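Local structure of F1 capsule-anchoring protein (Yersinia pestis, 2XET) at residues V53-G56 with S62-S65; L8-S11 with P15-F18; V68-T73 with G77-S82. The protein serves as the Caf1A usher of the outer membrane, whose C-terminal domain, the part described here, is important for assembly of the F1 antigen. All coordinates share one frame; numbering follows the deposited sequence. Where two conformers were deposited one is given.

Contact 1: residues V53-G56 with S62-S65; sequences VKWG and SCSS
The six-membered ring of W55 meets S62 and C63 in two different ways. Over one of its faces lies the backbone N of S62, displaced toward the rim and 3.7 Å from W55 CZ2. At its edge, nearly in the plane, sits the sulfur of C63, with SG 3.7 Å from W55 CZ3; the 86° between the ring normal and the line to the sulfur makes this an edge-on sulfur-aromatic contact. W55 CG stands between its own backbone N and carbonyl carbon (chi1 52°), and the indole's end comes nearer to strand 62-68. C63 takes the same kind of first torsion, bringing SG to 3.9 Å from V53 CB, so the sulfur is shared between the indole and the valine.

Beneath these side chains, V53 and C63 form an antiparallel hydrogen-bonded pair: V53 N donates to C63 O over 2.9 Å, and C63 N returns the bond to V53 O at the same 2.9 Å. V53 O also receives a CA-H...O contact from S62 CA at 3.1 Å. K54 and S62 follow as a non-hydrogen-bonded pair on the face away from V53 and C63, where K54 CG packs on S62 CB at 4.1 Å while the extended lysine chain leads away. The hydroxyl of S62 turns instead to N88.

The pairing lies toward the turn of the hairpin made by strands 48-54 and 62-68. C63 is disulfide-bonded to C85, covalently joining strand 62-68 to its other neighbour, strand 79-87. V53 also touches C85 and, on strand 2-10, L8, and W55 lies against L87 of strand 79-87.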
ATOM      1  N   VAL A  53       5.286  -3.584   1.565  1.00  7.51           N
ATOM      2  CA  VAL A  53       4.226  -4.454   2.030  1.00  7.31           C
ATOM      3  C   VAL A  53       4.918  -5.778   2.346  1.00  7.60           C
ATOM      4  O   VAL A  53       5.609  -6.335   1.486  1.00  7.24           O
ATOM      5  CB  VAL A  53       3.118  -4.573   0.967  1.00  8.39           C
ATOM      6  CG1 VAL A  53       1.984  -5.445   1.468  1.00  8.06           C
ATOM      7  CG2 VAL A  53       2.606  -3.165   0.592  1.00  7.37           C
ATOM      8  N   LYS A  54       4.780  -6.260   3.582  1.00  7.20           N
ATOM      9  CA  LYS A  54       5.642  -7.351   4.054  1.00  7.75           C
ATOM     10  C   LYS A  54       4.862  -8.423   4.828  1.00  7.58           C
ATOM     11  O   LYS A  54       4.023  -8.076   5.665  1.00  8.00           O
ATOM     12  CB  LYS A  54       6.777  -6.781   4.917  1.00  8.45           C
ATOM     13  CG  LYS A  54       7.907  -7.776   5.257  1.00  8.97           C
ATOM     14  CD  LYS A  54       9.021  -7.082   6.031  1.00 10.99           C
ATOM     15  CE  LYS A  54      10.113  -8.065   6.447  1.00 17.44           C
ATOM     16  NZ  LYS A  54      11.141  -7.344   7.265  1.00 20.70           N
ATOM     17  N   TRP A  55       5.122  -9.698   4.513  1.00  7.22           N
ATOM     18  CA  TRP A  55       4.518 -10.835   5.239  1.00  7.99           C
ATOM     19  C   TRP A  55       5.552 -11.891   5.657  1.00  8.71           C
ATOM     20  O   TRP A  55       5.193 -12.947   6.172  1.00 10.52           O
ATOM     21  CB  TRP A  55       3.392 -11.496   4.414  1.00  8.09           C
ATOM     22  CG  TRP A  55       3.831 -11.861   3.033  1.00  7.47           C
ATOM     23  CD1 TRP A  55       4.290 -13.080   2.610  1.00  8.68           C
ATOM     24  CD2 TRP A  55       3.849 -10.999   1.879  1.00  8.17           C
ATOM     25  NE1 TRP A  55       4.632 -13.021   1.284  1.00  8.10           N
ATOM     26  CE2 TRP A  55       4.345 -11.771   0.797  1.00  8.17           C
ATOM     27  CE3 TRP A  55       3.496  -9.658   1.649  1.00  8.98           C
ATOM     28  CZ2 TRP A  55       4.531 -11.231  -0.493  1.00  8.65           C
ATOM     29  CZ3 TRP A  55       3.650  -9.130   0.353  1.00  7.86           C
ATOM     30  CH2 TRP A  55       4.180  -9.917  -0.694  1.00  7.79           C
ATOM     31  N   GLY A  56       6.828 -11.593   5.442  1.00  9.60           N
ATOM     32  CA  GLY A  56       7.915 -12.464   5.910  1.00 10.04           C
ATOM     33  C   GLY A  56       9.284 -11.870   5.660  1.00 10.80           C
ATOM     34  O   GLY A  56       9.423 -10.801   5.066  1.00 10.69           O
ATOM     35  N   SER A  62       7.942  -9.945   0.373  1.00  6.51           N
ATOM     36  CA  SER A  62       7.552  -8.542   0.460  1.00  6.82           C
ATOM     37  C   SER A  62       7.446  -7.997  -0.956  1.00  7.09           C
ATOM     38  O   SER A  62       7.934  -8.598  -1.918  1.00  5.61           O
ATOM     39  CB  SER A  62       8.585  -7.741   1.263  1.00  7.78           C
ATOM     40  OG  SER A  62       9.783  -7.572   0.520  1.00  8.21           O
ATOM     41  N   CYS A  63       6.816  -6.839  -1.071  1.00  6.14           N
ATOM     42  CA  CYS A  63       6.671  -6.174  -2.371  1.00  7.20           C
ATOM     43  C   CYS A  63       6.629  -4.660  -2.182  1.00  7.09           C
ATOM     44  O   CYS A  63       6.371  -4.173  -1.066  1.00  7.74           O
ATOM     45  CB  CYS A  63       5.459  -6.705  -3.136  1.00  6.91           C
ATOM     46  SG  CYS A  63       3.879  -6.582  -2.256  1.00 11.52           S
ATOM     47  N   SER A  64       6.890  -3.920  -3.255  1.00  7.10           N
ATOM     48  CA  SER A  64       7.003  -2.468  -3.169  1.00  7.71           C
ATOM     49  C   SER A  64       6.043  -1.797  -4.134  1.00  8.16           C
ATOM     50  O   SER A  64       5.875  -2.256  -5.262  1.00  8.14           O
ATOM     51  CB  SER A  64       8.438  -2.023  -3.475  1.00  8.49           C
ATOM     52  OG  SER A  64       9.341  -2.591  -2.518  1.00 10.37           O
ATOM     53  N   SER A  65       5.441  -0.695  -3.694  1.00  7.48           N
ATOM     54  CA  SER A  65       4.464   0.031  -4.513  1.00  8.23           C
ATOM     55  C   SER A  65       4.665   1.553  -4.442  1.00  7.96           C
ATOM     56  O   SER A  65       5.022   2.095  -3.397  1.00  7.84           O
ATOM     57  CB  SER A  65       3.035  -0.267  -3.994  1.00  8.34           C
ATOM     58  OG  SER A  65       2.643  -1.605  -4.242  1.00 12.39           O
TER

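Contact 2: residues L8-S11 with P15-F18; sequences LKRS and PVPF
L8 and R10, at the end of strand 2-10, pack against the P15 carbonyl, V16 and P17 of the loop that leads on to strand 21-24, in a contact made of apolar and van der Waals touches. V16 and R10 contribute most. One valine methyl, CG2, reaches L8 CB at 3.8 Å and R10 CG at 4.1 Å, the arginine chain running slantwise past the valine. This single branch thus sits against L8 and R10, alternate residues of the strand; the CB of K9, between them, points away from the loop. The other methyl, CG1, lies anti to the backbone N (chi1 166°) and does not meet the strand.

Farther out, the aliphatic part of R10 passes the carbonyl of P15 and the ring of P17: R10 CD lies 3.4 Å from P15 O, and P17 CD comes to 4.4 Å from the same R10 CD, near the guanidinium plane at its edge. The arginine chain bends at chi3 (50°), and its charged end forms a salt bridge with D12 in the turn between the segments.

Polar cohesion comes from S38. Its hydroxyl accepts a hydrogen bond from V16 N and bonds to L8 O, linking loop and strand through a third part of the chain. Both L8 and V16 also touch V34. The loop thus closes back on strand 2-10, and L8 and V16 together meet V53 of strand 48-54, in a domain assigned to the transthyretin clan, whose members are beta-sandwiches.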
ATOM      1  N   LEU A   8      -4.231  -3.582  -3.575  1.00  7.19           N
ATOM      2  CA  LEU A   8      -2.914  -4.069  -3.961  1.00  7.50           C
ATOM      3  C   LEU A   8      -3.017  -5.427  -4.622  1.00  8.25           C
ATOM      4  O   LEU A   8      -3.801  -6.249  -4.193  1.00  8.16           O
ATOM      5  CB  LEU A   8      -2.019  -4.177  -2.712  1.00  7.87           C
ATOM      6  CG  LEU A   8      -1.627  -2.859  -2.041  1.00  8.03           C
ATOM      7  CD1 LEU A   8      -1.192  -3.145  -0.596  1.00 10.88           C
ATOM      8  CD2 LEU A   8      -0.518  -2.136  -2.822  1.00 10.07           C
ATOM      9  N   LYS A   9      -2.212  -5.669  -5.655  1.00  7.89           N
ATOM     10  CA  LYS A   9      -2.082  -7.020  -6.214  1.00  8.72           C
ATOM     11  C   LYS A   9      -0.596  -7.234  -6.488  1.00  8.09           C
ATOM     12  O   LYS A   9       0.081  -6.292  -6.921  1.00  7.16           O
ATOM     13  CB  LYS A   9      -2.915  -7.182  -7.494  1.00  9.14           C
ATOM     14  CG  LYS A   9      -2.994  -8.625  -8.007  1.00 12.84           C
ATOM     15  CD  LYS A   9      -4.010  -8.820  -9.134  1.00 13.34           C
ATOM     16  CE  LYS A   9      -3.796  -7.798 -10.255  1.00 18.57           C
ATOM     17  NZ  LYS A   9      -4.563  -8.070 -11.494  1.00 22.44           N
ATOM     18  N   ARG A  10      -0.092  -8.445  -6.216  1.00  6.63           N
ATOM     19  CA  ARG A  10       1.313  -8.731  -6.461  1.00  6.44           C
ATOM     20  C   ARG A  10       1.603  -8.739  -7.970  1.00  6.38           C
ATOM     21  O   ARG A  10       0.695  -8.976  -8.784  1.00  6.08           O
ATOM     22  CB  ARG A  10       1.690 -10.095  -5.872  1.00  5.60           C
ATOM     23  CG  ARG A  10       1.718 -10.109  -4.327  1.00  5.06           C
ATOM     24  CD  ARG A  10       1.472 -11.530  -3.804  1.00  4.07           C
ATOM     25  NE  ARG A  10       2.325 -12.547  -4.423  1.00  7.44           N
ATOM     26  CZ  ARG A  10       3.057 -13.435  -3.745  1.00  9.83           C
ATOM     27  NH1 ARG A  10       3.062 -13.447  -2.427  1.00  7.95           N
ATOM     28  NH2 ARG A  10       3.778 -14.332  -4.402  1.00  7.48           N
ATOM     29  N   SER A  11       2.880  -8.527  -8.332  1.00  5.05           N
ATOM     30  CA  SER A  11       3.298  -8.572  -9.743  1.00  5.33           C
ATOM     31  C   SER A  11       3.081  -9.959 -10.414  1.00  5.45           C
ATOM     32  O   SER A  11       3.006 -10.056 -11.663  1.00  5.51           O
ATOM     33  CB  SER A  11       4.738  -8.081  -9.908  1.00  5.94           C
ATOM     34  OG  SER A  11       5.595  -8.683  -8.957  1.00  6.08           O
ATOM     35  N   PRO A  15      -3.237 -12.102  -4.957  1.00  5.90           N
ATOM     36  CA  PRO A  15      -3.560 -11.055  -3.975  1.00  5.30           C
ATOM     37  C   PRO A  15      -2.433 -10.941  -2.947  1.00  5.82           C
ATOM     38  O   PRO A  15      -1.701 -11.911  -2.680  1.00  5.64           O
ATOM     39  CB  PRO A  15      -4.851 -11.573  -3.298  1.00  5.36           C
ATOM     40  CG  PRO A  15      -5.339 -12.752  -4.174  1.00  8.06           C
ATOM     41  CD  PRO A  15      -4.116 -13.284  -4.852  1.00  6.13           C
ATOM     42  N   VAL A  16      -2.305  -9.773  -2.332  1.00  5.38           N
ATOM     43  CA  VAL A  16      -1.350  -9.628  -1.225  1.00  5.84           C
ATOM     44  C   VAL A  16      -1.957 -10.376  -0.022  1.00  5.68           C
ATOM     45  O   VAL A  16      -3.158 -10.273   0.226  1.00  6.11           O
ATOM     46  CB  VAL A  16      -1.125  -8.159  -0.868  1.00  6.42           C
ATOM     47  CG1 VAL A  16      -0.406  -8.011   0.488  1.00  8.00           C
ATOM     48  CG2 VAL A  16      -0.307  -7.459  -1.975  1.00  6.97           C
ATOM     49  N   PRO A  17      -1.150 -11.163   0.693  1.00  6.11           N
ATOM     50  CA  PRO A  17      -1.682 -11.932   1.837  1.00  6.15           C
ATOM     51  C   PRO A  17      -2.454 -11.088   2.885  1.00  6.16           C
ATOM     52  O   PRO A  17      -2.004 -10.007   3.279  1.00  7.06           O
ATOM     53  CB  PRO A  17      -0.414 -12.525   2.465  1.00  6.58           C
ATOM     54  CG  PRO A  17       0.500 -12.710   1.307  1.00  6.25           C
ATOM     55  CD  PRO A  17       0.262 -11.475   0.426  1.00  6.45           C
ATOM     56  N   PHE A  18      -3.614 -11.608   3.283  1.00  5.52           N
ATOM     57  CA  PHE A  18      -4.420 -11.061   4.384  1.00  5.90           C
ATOM     58  C   PHE A  18      -3.517 -10.962   5.624  1.00  6.12           C
ATOM     59  O   PHE A  18      -2.965 -11.966   6.090  1.00  6.07           O
ATOM     60  CB  PHE A  18      -5.607 -12.017   4.619  1.00  5.74           C
ATOM     61  CG  PHE A  18      -6.547 -11.607   5.741  1.00  6.14           C
ATOM     62  CD1 PHE A  18      -6.623 -10.288   6.187  1.00  5.14           C
ATOM     63  CD2 PHE A  18      -7.403 -12.558   6.311  1.00  5.39           C
ATOM     64  CE1 PHE A  18      -7.498  -9.909   7.203  1.00  5.38           C
ATOM     65  CE2 PHE A  18      -8.307 -12.208   7.339  1.00  6.64           C
ATOM     66  CZ  PHE A  18      -8.361 -10.883   7.797  1.00  4.49           C
TER

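Contact 3: residues V68-T73 with G77-S82; sequences VLPEKT and GAYRLS. With SO4 (sulfate ion), chain C.
P70 and Y79 meet at the base of the long loop that joins the neighbouring antiparallel strands 62-68 and 79-87, forming a proline-tyrosine CH-pi contact on the surface. P70 CG lies over one face of the phenol ring, 3.9 Å from its centroid and 24° off the normal, offset toward the rim; its nearest ring atom is Y79 CE1 at 3.5 Å. P70 CB comes to 3.6 Å from Y79 OH, so the pyrrolidine lies along the face and reaches the hydroxyl end. The hydroxyl donates to a water at 2.8 Å, and that water donates to P70 O at 3.1 Å, tying the phenol to the loop backbone as well as to the proline ring.

Farther along the strand, L81 CD1 touches L69 CD2 at 3.9 Å, the two leucines crossing at about a right angle. R80 points elsewhere: NH1 bonds O1 and NH2 bonds O2 of one sulfate ion, a two-point grip at the guanidinium edge, near its plane, the NH1 bond almost straight at 174°. The sulfate, which N37 also binds, probably comes from the crystallisation liquor. The whole is a long beta-hairpin connection whose base is closed by a CH-pi contact and a leucine pair.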
ATOM      1  N   VAL A  68       0.372   7.281  -5.765  1.00  8.23           N
ATOM      2  CA  VAL A  68       0.248   8.616  -6.368  1.00  8.14           C
ATOM      3  C   VAL A  68      -1.217   9.043  -6.301  1.00  7.88           C
ATOM      4  O   VAL A  68      -2.078   8.375  -6.860  1.00  8.82           O
ATOM      5  CB  VAL A  68       0.748   8.628  -7.839  1.00  8.44           C
ATOM      6  CG1 VAL A  68       0.589  10.026  -8.473  1.00  9.75           C
ATOM      7  CG2 VAL A  68       2.215   8.167  -7.906  1.00  7.54           C
ATOM      8  N   LEU A  69      -1.484  10.117  -5.563  1.00  8.58           N
ATOM      9  CA  LEU A  69      -2.830  10.639  -5.386  1.00  8.97           C
ATOM     10  C   LEU A  69      -3.097  11.703  -6.426  1.00  8.85           C
ATOM     11  O   LEU A  69      -2.168  12.423  -6.829  1.00  8.35           O
ATOM     12  CB  LEU A  69      -2.979  11.294  -4.008  1.00 10.25           C
ATOM     13  CG  LEU A  69      -2.776  10.385  -2.790  1.00 13.18           C
ATOM     14  CD1 LEU A  69      -2.924  11.215  -1.526  1.00 15.67           C
ATOM     15  CD2 LEU A  69      -3.751   9.229  -2.801  1.00 16.59           C
ATOM     16  N   PRO A  70      -4.368  11.829  -6.855  1.00  9.74           N
ATOM     17  CA  PRO A  70      -4.755  12.977  -7.671  1.00 10.61           C
ATOM     18  C   PRO A  70      -4.440  14.313  -6.970  1.00 11.76           C
ATOM     19  O   PRO A  70      -4.274  14.341  -5.765  1.00 11.95           O
ATOM     20  CB  PRO A  70      -6.272  12.785  -7.837  1.00 11.17           C
ATOM     21  CG  PRO A  70      -6.469  11.283  -7.737  1.00 10.26           C
ATOM     22  CD  PRO A  70      -5.487  10.884  -6.654  1.00  9.79           C
ATOM     23  N   GLU A  71      -4.337  15.396  -7.742  1.00 12.99           N
ATOM     24  CA  GLU A  71      -3.871  16.696  -7.219  1.00 16.05           C
ATOM     25  C   GLU A  71      -4.823  17.378  -6.237  1.00 15.85           C
ATOM     26  O   GLU A  71      -4.377  18.126  -5.371  1.00 16.07           O
ATOM     27  CB  GLU A  71      -3.580  17.664  -8.377  1.00 16.22           C
ATOM     28  CG  GLU A  71      -4.729  17.820  -9.374  1.00 20.03           C
ATOM     29  CD  GLU A  71      -4.398  18.738 -10.564  1.00 20.40           C
ATOM     30  OE1 GLU A  71      -5.314  19.030 -11.365  1.00 25.09           O
ATOM     31  OE2 GLU A  71      -3.236  19.164 -10.704  1.00 25.90           O
ATOM     32  N   LYS A  72      -6.124  17.143  -6.388  1.00 16.58           N
ATOM     33  CA  LYS A  72      -7.118  17.980  -5.703  1.00 17.03           C
ATOM     34  C   LYS A  72      -6.912  18.117  -4.187  1.00 18.17           C
ATOM     35  O   LYS A  72      -6.775  17.114  -3.491  1.00 18.55           O
ATOM     36  CB  LYS A  72      -8.532  17.490  -6.028  1.00 16.86           C
ATOM     37  CG  LYS A  72      -9.580  18.538  -5.762  1.00 16.53           C
ATOM     38  CD  LYS A  72     -10.948  18.122  -6.256  1.00 14.73           C
ATOM     39  CE  LYS A  72     -11.953  19.247  -5.966  1.00 14.57           C
ATOM     40  NZ  LYS A  72     -13.285  18.963  -6.573  1.00 10.84           N
ATOM     41  N   THR A  73      -6.880  19.359  -3.679  1.00 18.61           N
ATOM     42  CA  THR A  73      -6.772  19.574  -2.229  1.00 19.08           C
ATOM     43  C   THR A  73      -8.136  19.897  -1.626  1.00 18.19           C
ATOM     44  O   THR A  73      -9.101  20.176  -2.353  1.00 18.50           O
ATOM     45  CB  THR A  73      -5.731  20.681  -1.824  1.00 18.86           C
ATOM     46  OG1 THR A  73      -6.038  21.930  -2.467  1.00 20.05           O
ATOM     47  CG2 THR A  73      -4.310  20.245  -2.169  1.00 20.71           C
ATOM     48  N   GLY A  77     -13.535  13.371   1.282  1.00  5.82           N
ATOM     49  CA  GLY A  77     -13.726  11.976   0.885  1.00  6.27           C
ATOM     50  C   GLY A  77     -12.452  11.159   0.768  1.00  6.44           C
ATOM     51  O   GLY A  77     -11.396  11.560   1.261  1.00  6.84           O
ATOM     52  N   ALA A  78     -12.572  10.003   0.103  1.00  5.52           N
ATOM     53  CA  ALA A  78     -11.478   9.042   0.014  1.00  5.75           C
ATOM     54  C   ALA A  78     -11.452   8.430  -1.388  1.00  5.72           C
ATOM     55  O   ALA A  78     -12.482   8.016  -1.914  1.00  5.20           O
ATOM     56  CB  ALA A  78     -11.640   7.961   1.071  1.00  6.17           C
ATOM     57  N   TYR A  79     -10.273   8.417  -1.992  1.00  5.51           N
ATOM     58  CA  TYR A  79     -10.094   7.781  -3.300  1.00  6.84           C
ATOM     59  C   TYR A  79     -10.117   6.263  -3.189  1.00  7.02           C
ATOM     60  O   TYR A  79      -9.758   5.703  -2.155  1.00  6.70           O
ATOM     61  CB  TYR A  79      -8.756   8.217  -3.870  1.00  6.84           C
ATOM     62  CG  TYR A  79      -8.776   9.651  -4.297  1.00  7.72           C
ATOM     63  CD1 TYR A  79      -9.448  10.036  -5.453  1.00  7.26           C
ATOM     64  CD2 TYR A  79      -8.152  10.641  -3.526  1.00  8.19           C
ATOM     65  CE1 TYR A  79      -9.468  11.364  -5.857  1.00  9.62           C
ATOM     66  CE2 TYR A  79      -8.176  11.962  -3.920  1.00  9.76           C
ATOM     67  CZ  TYR A  79      -8.841  12.321  -5.073  1.00  8.95           C
ATOM     68  OH  TYR A  79      -8.905  13.632  -5.476  1.00 10.29           O
ATOM     69  N   ARG A  80     -10.514   5.608  -4.280  1.00  6.86           N
ATOM     70  CA  ARG A  80     -10.501   4.166  -4.409  1.00  8.70           C
ATOM     71  C   ARG A  80      -9.464   3.900  -5.507  1.00  8.83           C
ATOM     72  O   ARG A  80      -9.777   4.060  -6.701  1.00  9.46           O
ATOM     73  CB  ARG A  80     -11.906   3.751  -4.849  1.00  9.47           C
ATOM     74  CG  ARG A  80     -12.255   2.315  -4.793  1.00 11.78           C
ATOM     75  CD  ARG A  80     -12.518   1.788  -3.405  1.00 10.30           C
ATOM     76  NE  ARG A  80     -12.613   0.350  -3.523  1.00 11.14           N
ATOM     77  CZ  ARG A  80     -12.489  -0.503  -2.521  1.00 11.17           C
ATOM     78  NH1 ARG A  80     -12.276  -0.066  -1.280  1.00 11.79           N
ATOM     79  NH2 ARG A  80     -12.578  -1.802  -2.774  1.00 12.19           N
ATOM     80  N   LEU A  81      -8.226   3.589  -5.106  1.00  7.87           N
ATOM     81  CA  LEU A  81      -7.132   3.438  -6.067  1.00  8.74           C
ATOM     82  C   LEU A  81      -6.576   2.016  -6.103  1.00  8.34           C
ATOM     83  O   LEU A  81      -6.746   1.245  -5.146  1.00  7.69           O
ATOM     84  CB  LEU A  81      -6.003   4.406  -5.712  1.00 10.18           C
ATOM     85  CG  LEU A  81      -6.281   5.917  -5.619  1.00 11.18           C
ATOM     86  CD1 LEU A  81      -4.978   6.690  -5.561  1.00 16.83           C
ATOM     87  CD2 LEU A  81      -7.128   6.407  -6.795  1.00 13.27           C
ATOM     88  N   SER A  82      -5.902   1.686  -7.208  1.00  8.33           N
ATOM     89  CA  SER A  82      -5.266   0.382  -7.367  1.00  8.57           C
ATOM     90  C   SER A  82      -3.829   0.558  -7.812  1.00  9.83           C
ATOM     91  O   SER A  82      -3.515   1.488  -8.566  1.00  9.27           O
ATOM     92  CB  SER A  82      -5.993  -0.464  -8.414  1.00  9.11           C
ATOM     93  OG  SER A  82      -7.317  -0.798  -8.013  0.60  9.22           O
TER
HETATM   94  S   SO4 C1090     -11.609  -3.247   0.745  1.00 12.71           S
HETATM   95  O1  SO4 C1090     -11.947  -1.873   1.109  1.00 14.02           O
HETATM   96  O2  SO4 C1090     -11.717  -3.479  -0.698  1.00 16.13           O
HETATM   97  O3  SO4 C1090     -10.264  -3.567   1.175  1.00 11.93           O
HETATM   98  O4  SO4 C1090     -12.563  -4.145   1.393  1.00 13.12           O
HETATM   99  O   HOH W   1      -6.799  14.791  -4.106  1.00 25.00           O

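How the contacts relate
From the N terminus the three contacts follow in series, none nested in or crossing another. Contact 2 closes first, around the short turn after strand 2-10; contact 1 then closes the hairpin of strands 48-54 and 62-68; contact 3 closes the longer loop from strand 62-68 into strand 79-87. Contacts 1 and 2 touch directly: V53 CG1 meets V16 CG1 at 3.6 Å, and the W55 indole packs against R10 and P17. Contact 3 lies across the chain's centre, about 22 Å from contact 1 between centres, yet continues from it along strand 62-68. Strand 79-87, between strands 62-68 and 2-10, connects all three through one sheet.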